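Adenylate kinase (Desulfovibrio gigas, PDB 2XB4) probably catalyses the reversible transfer of the terminal phosphate group of ATP to AMP, giving two ADP, and carries a bound metal ion. Local coordinates at residues F85-N88 and T89-Q93; F140-A143 and I144-N147. All blocks are in the same frame, centred on the assembly; numbering follows the deposited sequence.

Contact 1 (F85-N88 and T89-Q93); sequences FPRN and TVQAQ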
loop_
_atom_site.group_PDB
_atom_site.type_symbol
_atom_site.label_atom_id
_atom_site.label_comp_id
_atom_site.label_asym_id
_atom_site.label_seq_id
_atom_site.Cartn_x
_atom_site.Cartn_y
_atom_site.Cartn_z
ATOM N N PHE A 85 -25.820 10.401 -5.058
ATOM C CA PHE A 85 -27.188 9.833 -5.084
ATOM C C PHE A 85 -27.997 10.838 -5.903
ATOM O O PHE A 85 -27.875 12.036 -5.637
ATOM C CB PHE A 85 -27.744 9.700 -3.656
ATOM C CG PHE A 85 -29.028 9.062 -3.602
ATOM C CD1 PHE A 85 -30.141 9.803 -3.868
ATOM C CD2 PHE A 85 -29.157 7.693 -3.382
ATOM C CE1 PHE A 85 -31.368 9.238 -3.861
ATOM C CE2 PHE A 85 -30.419 7.071 -3.382
ATOM C CZ PHE A 85 -31.544 7.838 -3.611
ATOM N N PRO A 86 -28.840 10.384 -6.869
ATOM C CA PRO A 86 -29.237 9.007 -7.183
ATOM C C PRO A 86 -28.232 8.322 -8.108
ATOM O O PRO A 86 -27.491 8.999 -8.844
ATOM C CB PRO A 86 -30.607 9.196 -7.882
ATOM C CG PRO A 86 -30.443 10.569 -8.549
ATOM C CD PRO A 86 -29.584 11.387 -7.670
ATOM N N ARG A 87 -28.272 7.008 -8.146
ATOM C CA ARG A 87 -27.386 6.289 -9.075
ATOM C C ARG A 87 -28.121 5.648 -10.262
ATOM O O ARG A 87 -27.486 5.175 -11.245
ATOM C CB ARG A 87 -26.651 5.161 -8.331
ATOM C CG ARG A 87 -25.573 5.705 -7.322
ATOM C CD ARG A 87 -24.906 4.424 -6.759
ATOM N NE ARG A 87 -23.617 4.128 -7.428
ATOM C CZ ARG A 87 -23.028 2.905 -7.403
ATOM N NH1 ARG A 87 -23.680 1.871 -6.784
ATOM N NH2 ARG A 87 -21.811 2.692 -7.962
ATOM N N ASN A 88 -29.438 5.548 -10.148
ATOM C CA ASN A 88 -30.181 4.908 -11.245
ATOM C C ASN A 88 -31.507 5.672 -11.431
ATOM O O ASN A 88 -31.839 6.579 -10.628
ATOM C CB ASN A 88 -30.365 3.375 -10.961
ATOM C CG ASN A 88 -31.173 3.071 -9.647
ATOM O OD1 ASN A 88 -32.145 3.726 -9.336
ATOM N ND2 ASN A 88 -30.748 2.043 -8.890
ATOM N N THR A 89 -32.266 5.283 -12.452
ATOM C CA THR A 89 -33.471 6.038 -12.832
ATOM C C THR A 89 -34.621 5.908 -11.846
ATOM O O THR A 89 -35.376 6.901 -11.614
ATOM C CB THR A 89 -33.944 5.715 -14.267
ATOM O OG1 THR A 89 -33.915 4.295 -14.430
ATOM C CG2 THR A 89 -32.962 6.294 -15.270
ATOM N N VAL A 90 -34.795 4.703 -11.291
ATOM C CA VAL A 90 -35.857 4.479 -10.286
ATOM C C VAL A 90 -35.598 5.379 -9.068
ATOM O O VAL A 90 -36.512 6.087 -8.595
ATOM C CB VAL A 90 -36.039 2.967 -9.915
ATOM C CG1 VAL A 90 -36.942 2.762 -8.654
ATOM C CG2 VAL A 90 -36.579 2.117 -11.151
ATOM N N GLN A 91 -34.358 5.404 -8.567
ATOM C CA GLN A 91 -34.025 6.333 -7.497
ATOM C C GLN A 91 -34.209 7.774 -7.938
ATOM O O GLN A 91 -34.664 8.635 -7.085
ATOM C CB GLN A 91 -32.554 6.230 -7.060
ATOM C CG GLN A 91 -32.267 4.896 -6.378
ATOM C CD GLN A 91 -30.719 4.673 -6.126
ATOM O OE1 GLN A 91 -29.866 5.304 -6.723
ATOM N NE2 GLN A 91 -30.401 3.764 -5.203
ATOM N N ALA A 92 -33.820 8.120 -9.173
ATOM C CA ALA A 92 -33.888 9.536 -9.546
ATOM C C ALA A 92 -35.339 10.025 -9.536
ATOM O O ALA A 92 -35.637 11.236 -9.194
ATOM C CB ALA A 92 -33.324 9.756 -10.979
ATOM N N GLN A 93 -36.248 9.182 -10.078
ATOM C CA GLN A 93 -37.652 9.618 -10.170
ATOM C C GLN A 93 -38.260 9.627 -8.699
ATOM O O GLN A 93 -39.016 10.526 -8.318
ATOM C CB GLN A 93 -38.463 8.669 -11.056
ATOM C CG GLN A 93 -39.921 9.035 -10.997
ATOM C CD GLN A 93 -40.740 8.200 -11.961
ATOM O OE1 GLN A 93 -40.187 7.403 -12.737
ATOM N NE2 GLN A 93 -42.064 8.350 -11.907
#

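Contact 2 (F140-A143 and I144-N147); sequences FIDA and IKPN. Unlike the reference sequence in segment 140-143: Asp142 (reference Glu).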
loop_
_atom_site.group_PDB
_atom_site.type_symbol
_atom_site.label_atom_id
_atom_site.label_comp_id
_atom_site.label_asym_id
_atom_site.label_seq_id
_atom_site.Cartn_x
_atom_site.Cartn_y
_atom_site.Cartn_z
ATOM N N PHE A 140 -1.291 10.127 -17.556
ATOM C CA PHE A 140 -2.299 10.298 -18.608
ATOM C C PHE A 140 -2.846 11.737 -18.693
ATOM O O PHE A 140 -3.773 12.007 -19.487
ATOM C CB PHE A 140 -3.457 9.263 -18.448
ATOM C CG PHE A 140 -4.365 9.132 -19.678
ATOM C CD1 PHE A 140 -3.970 8.389 -20.826
ATOM C CD2 PHE A 140 -5.643 9.751 -19.704
ATOM C CE1 PHE A 140 -4.836 8.307 -21.939
ATOM C CE2 PHE A 140 -6.490 9.671 -20.849
ATOM C CZ PHE A 140 -6.113 8.956 -21.933
ATOM N N ILE A 141 -2.308 12.653 -17.885
ATOM C CA ILE A 141 -2.798 14.059 -17.871
ATOM C C ILE A 141 -1.536 14.929 -18.150
ATOM O O ILE A 141 -0.618 15.050 -17.266
ATOM C CB ILE A 141 -3.442 14.450 -16.523
ATOM C CG1 ILE A 141 -4.679 13.572 -16.154
ATOM C CG2 ILE A 141 -3.899 15.857 -16.583
ATOM C CD1 ILE A 141 -5.327 13.988 -14.816
ATOM N N ASP A 142 -1.470 15.468 -19.363
ATOM C CA ASP A 142 -0.206 16.101 -19.873
ATOM C C ASP A 142 0.244 17.181 -18.908
ATOM O O ASP A 142 1.432 17.281 -18.683
ATOM C CB ASP A 142 -0.232 16.715 -21.296
ATOM C CG ASP A 142 1.213 16.564 -22.072
ATOM O OD1 ASP A 142 1.637 15.445 -22.391
ATOM O OD2 ASP A 142 1.959 17.495 -22.448
ATOM N N ALA A 143 -0.676 18.008 -18.367
ATOM C CA ALA A 143 -0.226 19.165 -17.523
ATOM C C ALA A 143 0.477 18.757 -16.221
ATOM O O ALA A 143 1.243 19.563 -15.612
ATOM C CB ALA A 143 -1.366 20.107 -17.209
ATOM N N ILE A 144 0.238 17.520 -15.774
ATOM C CA ILE A 144 0.900 17.024 -14.556
ATOM C C ILE A 144 1.619 15.670 -14.750
ATOM O O ILE A 144 1.725 14.898 -13.804
ATOM C CB ILE A 144 -0.103 16.899 -13.369
ATOM C CG1 ILE A 144 -1.316 16.056 -13.785
ATOM C CG2 ILE A 144 -0.578 18.269 -12.947
ATOM C CD1 ILE A 144 -2.164 15.482 -12.608
ATOM N N LYS A 145 2.143 15.389 -15.957
ATOM C CA LYS A 145 2.980 14.236 -16.261
ATOM C C LYS A 145 4.162 14.251 -15.364
ATOM O O LYS A 145 4.667 15.356 -15.058
ATOM C CB LYS A 145 3.663 14.404 -17.649
ATOM C CG LYS A 145 2.860 14.255 -18.809
ATOM C CD LYS A 145 3.817 14.489 -20.076
ATOM C CE LYS A 145 4.784 15.776 -20.060
ATOM N NZ LYS A 145 5.202 16.137 -21.505
ATOM N N PRO A 146 4.680 13.060 -14.990
ATOM C CA PRO A 146 5.874 13.028 -14.145
ATOM C C PRO A 146 7.070 13.491 -14.888
ATOM O O PRO A 146 7.004 13.605 -16.133
ATOM C CB PRO A 146 6.055 11.562 -13.832
ATOM C CG PRO A 146 4.698 10.945 -14.030
ATOM C CD PRO A 146 4.047 11.708 -15.111
ATOM N N ASN A 147 8.154 13.752 -14.148
ATOM C CA ASN A 147 9.435 14.091 -14.744
ATOM C C ASN A 147 10.211 12.786 -14.890
ATOM O O ASN A 147 10.945 12.387 -13.973
ATOM C CB ASN A 147 10.160 15.091 -13.816
ATOM C CG ASN A 147 11.589 15.378 -14.239
ATOM O OD1 ASN A 147 12.441 15.675 -13.402
ATOM N ND2 ASN A 147 11.854 15.313 -15.503
#

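Contact 1 (F85-N88 and T89-Q93)
Asn88 and Gln91 form a capping box at the start of helix 89-101, in the loop that follows strand 80-83 of the central sheet. Asn88 is the N-cap. Its OD1 accepts from Gln91 N at 2.9 Å, with the donor almost straight beyond the end of the side-chain C=O (177°). Asn88 CG sits between its backbone N and carbonyl carbon (chi1 61°), which turns the amide over the first turn of the helix. Gln91 reaches back the other way. Its extended chain brings OE1 to Arg87 N at 2.7 Å, a nearly linear bond (N-H...O 167°). Asn88 N gives Gln91 OE1 a second, weak bond of 3.5 Å. The two side chains of the box cross at about a right angle. Behind this, Asn88 O accepts from Ala92 N.

The Phe85 ring lies obliquely against the Gln91 amide, with CE2 3.7 Å from Gln91 CD. Pro86 follows a cis peptide bond and packs its CB on Gln91 CB at 3.6 Å. Asn88 ND2 is taken by Arg55 O of a neighbouring subunit.

Phe85, Pro86, Arg87 and Gln91 are predicted to bind AMP. The short bond from Arg87 N, with weak help from Asn88 N, limits the rotation of the Gln91 amide, so this predicted AMP-binding side chain is positioned by the loop that precedes the helix.

Contact 2 (F140-A143 and I144-N147)
Ile141 and Ile144 lie side by side on one flank of a short 3-10 turn, and Asp142 and Lys145 do the same on another. The turn belongs to the excursion between strands 128-129 and 158-159 that also carries three of the four zinc ligands, His135, Cys151 and Cys154. Ile144 CG1 stands between its own backbone N and carbonyl carbon (chi1 53°), which lays it along Ile141 at 3.8 Å from CG2. The far ends also meet, CD1 of Ile141 lying 4.1 Å from CD1 of Ile144. Beyond this pair, Ile141 touches Arg122 on helix 116-124.

Lys145 starts with CG opposite its carbonyl carbon and runs alongside Asp142, with CG 3.3 Å from Asp142 O and CD 3.3 Å from Asp142 OD1. The bend at chi3 (-48°) then turns CE and NZ. Lys145 NZ ends 3.6 Å from Asp142 OD2, a long salt bridge.

The backbone closes the turn. Ile144 N bonds to Ile141 O at 3.0 Å. Lys145 N gives Asp142 O a weak bond of 3.4 Å.

The Asp142 and Lys145 charges sit on an exposed surface, so their long pairing probably adds little strength. The turn probably relies more on the Ile144 N to Ile141 O bond and the isoleucine pair.

Contact 1 comes first along the chain and closes before contact 2 opens. Their centres are about 35 Å apart, on opposite sides of the chain's centre, and their nearest atoms are about 21 Å apart. They share no helix, strand or sheet. Residues 85-93 join strand 80-83 of the parallel five-stranded sheet to helix 89-101, at the predicted AMP site. Residues 140-147 lie in the excursion between the two strands of the small antiparallel sheet, beyond helix 116-124, in what is probably the LID. Contact 1 thus probably serves AMP recognition on the central domain, and contact 2 probably belongs to a peripheral domain that moves during catalysis.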